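Local coordinates for 1,3-alpha-isomaltosidase (Kribbella flavida DSM 17836, PDB 5X3I), which hydrolyses the alpha-1,3-glucosidic linkages of the cyclic tetrasaccharide cyclobis-(1-6)-alpha-nigerosyl to give isomaltose, at residues M21-I29 and P37-P45. The protein carries 1 engineered substitution. Numbering follows the deposited sequence.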
loop_
_atom_site.group_PDB
_atom_site.type_symbol
_atom_site.label_atom_id
_atom_site.label_comp_id
_atom_site.label_asym_id
_atom_site.label_seq_id
_atom_site.Cartn_x
_atom_site.Cartn_y
_atom_site.Cartn_z
ATOM N N MET A 21 16.449 -35.686 5.706
ATOM C CA MET A 21 16.715 -34.350 5.195
ATOM C C MET A 21 16.563 -33.315 6.302
ATOM O O MET A 21 15.681 -33.427 7.154
ATOM C CB MET A 21 15.782 -34.023 4.028
ATOM C CG MET A 21 16.278 -32.901 3.140
ATOM S SD MET A 21 17.879 -33.290 2.411
ATOM C CE MET A 21 18.147 -31.853 1.373
ATOM N N ILE A 22 17.434 -32.314 6.290
ATOM C CA ILE A 22 17.399 -31.261 7.294
ATOM C C ILE A 22 17.696 -29.899 6.667
ATOM O O ILE A 22 18.651 -29.754 5.908
ATOM C CB ILE A 22 18.398 -31.553 8.426
ATOM C CG1 ILE A 22 18.572 -30.331 9.320
ATOM C CG2 ILE A 22 19.739 -31.990 7.859
ATOM C CD1 ILE A 22 19.369 -30.614 10.559
ATOM N N LYS A 23 16.872 -28.905 6.980
ATOM C CA LYS A 23 17.021 -27.587 6.373
ATOM C C LYS A 23 17.147 -26.465 7.398
ATOM O O LYS A 23 16.367 -26.377 8.345
ATOM C CB LYS A 23 15.842 -27.296 5.437
ATOM C CG LYS A 23 15.789 -28.186 4.201
ATOM C CD LYS A 23 14.687 -27.752 3.242
ATOM C CE LYS A 23 14.611 -28.664 2.021
ATOM N NZ LYS A 23 13.605 -28.187 1.030
ATOM N N HIS A 24 18.146 -25.614 7.194
ATOM C CA HIS A 24 18.335 -24.409 7.995
ATOM C C HIS A 24 18.667 -23.227 7.088
ATOM O O HIS A 24 19.620 -23.288 6.320
ATOM C CB HIS A 24 19.443 -24.621 9.024
ATOM C CG HIS A 24 19.724 -23.423 9.875
ATOM N ND1 HIS A 24 18.923 -23.057 10.936
ATOM C CD2 HIS A 24 20.727 -22.514 9.832
ATOM C CE1 HIS A 24 19.416 -21.971 11.503
ATOM N NE2 HIS A 24 20.512 -21.622 10.854
ATOM N N ARG A 25 17.848 -22.181 7.133
ATOM C CA ARG A 25 18.160 -20.924 6.455
ATOM C C ARG A 25 18.286 -19.812 7.488
ATOM O O ARG A 25 17.288 -19.416 8.067
ATOM C CB ARG A 25 17.082 -20.565 5.429
ATOM C CG ARG A 25 16.915 -21.535 4.267
ATOM C CD ARG A 25 15.721 -21.121 3.401
ATOM N NE ARG A 25 14.476 -21.105 4.172
ATOM C CZ ARG A 25 13.343 -20.524 3.782
ATOM N NH1 ARG A 25 12.277 -20.574 4.569
ATOM N NH2 ARG A 25 13.271 -19.891 2.615
ATOM N N PRO A 26 19.505 -19.301 7.720
ATOM C CA PRO A 26 19.725 -18.315 8.786
ATOM C C PRO A 26 18.752 -17.134 8.758
ATOM O O PRO A 26 18.256 -16.748 9.813
ATOM C CB PRO A 26 21.156 -17.848 8.528
ATOM C CG PRO A 26 21.814 -19.046 7.945
ATOM C CD PRO A 26 20.768 -19.710 7.086
ATOM N N HIS A 27 18.473 -16.593 7.575
ATOM C CA HIS A 27 17.508 -15.503 7.433
ATOM C C HIS A 27 16.059 -15.974 7.329
ATOM O O HIS A 27 15.130 -15.180 7.451
ATOM C CB HIS A 27 17.835 -14.664 6.204
ATOM C CG HIS A 27 19.101 -13.883 6.329
ATOM N ND1 HIS A 27 19.119 -12.551 6.677
ATOM C CD2 HIS A 27 20.392 -14.245 6.148
ATOM C CE1 HIS A 27 20.367 -12.125 6.702
ATOM N NE2 HIS A 27 21.158 -13.133 6.384
ATOM N N GLY A 28 15.864 -17.259 7.086
ATOM C CA GLY A 28 14.526 -17.796 6.945
ATOM C C GLY A 28 13.825 -17.265 5.707
ATOM O O GLY A 28 14.460 -16.972 4.694
ATOM N N ILE A 29 12.512 -17.120 5.802
ATOM C CA ILE A 29 11.699 -16.713 4.661
ATOM C C ILE A 29 11.809 -15.203 4.435
ATOM O O ILE A 29 11.485 -14.696 3.364
ATOM C CB ILE A 29 10.228 -17.128 4.865
ATOM C CG1 ILE A 29 9.469 -17.139 3.539
ATOM C CG2 ILE A 29 9.551 -16.239 5.885
ATOM C CD1 ILE A 29 8.071 -17.683 3.660
ATOM N N PRO A 37 10.334 -21.324 10.998
ATOM C CA PRO A 37 10.889 -22.387 11.845
ATOM C C PRO A 37 12.291 -22.847 11.454
ATOM O O PRO A 37 12.908 -23.584 12.206
ATOM C CB PRO A 37 9.882 -23.533 11.676
ATOM C CG PRO A 37 9.170 -23.235 10.417
ATOM C CD PRO A 37 9.074 -21.751 10.368
ATOM N N ASP A 38 12.758 -22.485 10.269
ATOM C CA ASP A 38 14.066 -22.933 9.800
ATOM C C ASP A 38 15.215 -21.952 10.065
ATOM O O ASP A 38 16.325 -22.161 9.587
ATOM C CB ASP A 38 13.997 -23.248 8.302
ATOM C CG ASP A 38 13.659 -22.034 7.464
ATOM O OD1 ASP A 38 13.200 -21.024 8.026
ATOM O OD2 ASP A 38 13.848 -22.091 6.239
ATOM N N GLN A 39 14.957 -20.863 10.778
ATOM C CA GLN A 39 15.936 -19.778 10.798
ATOM C C GLN A 39 16.621 -19.504 12.131
ATOM O O GLN A 39 16.354 -20.140 13.142
ATOM C CB GLN A 39 15.285 -18.474 10.320
ATOM C CG GLN A 39 14.470 -17.730 11.364
ATOM C CD GLN A 39 14.022 -16.359 10.867
ATOM O OE1 GLN A 39 13.024 -16.239 10.158
ATOM N NE2 GLN A 39 14.775 -15.324 11.224
ATOM N N ARG A 40 17.511 -18.524 12.090
ATOM C CA ARG A 40 18.225 -18.036 13.256
ATOM C C ARG A 40 17.530 -16.794 13.803
ATOM O O ARG A 40 17.320 -15.822 13.069
ATOM C CB ARG A 40 19.676 -17.738 12.876
ATOM C CG ARG A 40 20.499 -17.145 13.976
ATOM C CD ARG A 40 21.952 -17.115 13.606
ATOM N NE ARG A 40 22.294 -16.029 12.697
ATOM C CZ ARG A 40 22.995 -16.187 11.580
ATOM N NH1 ARG A 40 23.412 -17.388 11.221
ATOM N NH2 ARG A 40 23.277 -15.144 10.823
ATOM N N VAL A 41 17.107 -16.852 15.063
ATOM C CA VAL A 41 16.429 -15.733 15.713
ATOM C C VAL A 41 17.172 -15.183 16.929
ATOM O O VAL A 41 17.349 -15.897 17.909
ATOM C CB VAL A 41 15.025 -16.122 16.161
ATOM C CG1 VAL A 41 14.300 -14.912 16.705
ATOM C CG2 VAL A 41 14.253 -16.738 15.004
ATOM N N PRO A 42 17.607 -13.918 16.881
ATOM C CA PRO A 42 17.577 -13.015 15.732
ATOM C C PRO A 42 18.644 -13.399 14.734
ATOM O O PRO A 42 19.553 -14.153 15.072
ATOM C CB PRO A 42 17.866 -11.648 16.347
ATOM C CG PRO A 42 18.664 -11.955 17.550
ATOM C CD PRO A 42 18.106 -13.237 18.086
ATOM N N VAL A 43 18.518 -12.902 13.514
ATOM C CA VAL A 43 19.500 -13.171 12.489
ATOM C C VAL A 43 20.825 -12.519 12.866
ATOM O O VAL A 43 21.879 -13.104 12.670
ATOM C CB VAL A 43 19.030 -12.668 11.119
ATOM C CG1 VAL A 43 20.061 -12.976 10.063
ATOM C CG2 VAL A 43 17.693 -13.299 10.762
ATOM N N LEU A 44 20.755 -11.313 13.423
ATOM C CA LEU A 44 21.941 -10.591 13.874
ATOM C C LEU A 44 21.855 -10.286 15.372
ATOM O O LEU A 44 21.393 -9.226 15.770
ATOM C CB LEU A 44 22.116 -9.294 13.082
ATOM C CG LEU A 44 23.335 -8.429 13.411
ATOM C CD1 LEU A 44 24.608 -9.176 13.114
ATOM C CD2 LEU A 44 23.290 -7.121 12.628
ATOM N N PRO A 45 22.302 -11.225 16.211
ATOM C CA PRO A 45 22.212 -11.039 17.663
ATOM C C PRO A 45 23.215 -10.017 18.162
ATOM O O PRO A 45 24.290 -9.893 17.581
ATOM C CB PRO A 45 22.538 -12.428 18.223
ATOM C CG PRO A 45 22.558 -13.346 17.044
ATOM C CD PRO A 45 22.908 -12.515 15.866
#
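Arg25 and Asp38 form a salt bridge. Asp38 OD2 lies at the guanidinium edge, near its plane, with Arg25 NE modelled very close and a weaker bond from Arg25 NH1; the two planes are 52° apart. With chi1 at 63°, Asp38 CG sits between its backbone N and carbonyl carbon, which brings the carboxylate up to the arginine; Ser36 OG bonds OD1.

Two backbone bonds tie the segments together: Arg25 N gives to Asp38 O at 2.9 Å, and Arg40 N to Pro26 O at 3.0 Å. Both involve the type I turn 25-28, which Gly28 N closes by bonding Arg25 O. Pro26's fixed phi fits the turn's second position, and Gly28 its last, where phi is positive and a CB would clash with Gln39 OE1, itself bonded to Ser36 N.

Among nonpolar contacts, Val43 CG1 sits over one face of the His27 ring, 3.6 Å from its centroid, a CH-pi contact; the ring also stacks on His479. Pro26 CB lies 3.5 Å from Arg40 NH1, over a guanidinium face.

Hydrogen bonds also hold Arg40: NE and NH2 grip Val43 O side-on in the guanidinium plane, and NH1 bonds Tyr121 OH. A leucine in place of Arg40 would probably leave Val43 O without these donors and Pro26 without its flat cover.

In the family's N-terminal domain, away from the catalytic site, strand 40-41 edges an antiparallel sheet beside strand 52-56, where Lys23 bonds Val56 backbone to backbone. His24, bonded to Gly54 O and Tyr121 OH, packs against Phe123 and Phe137 of a second sheet, bridging the two.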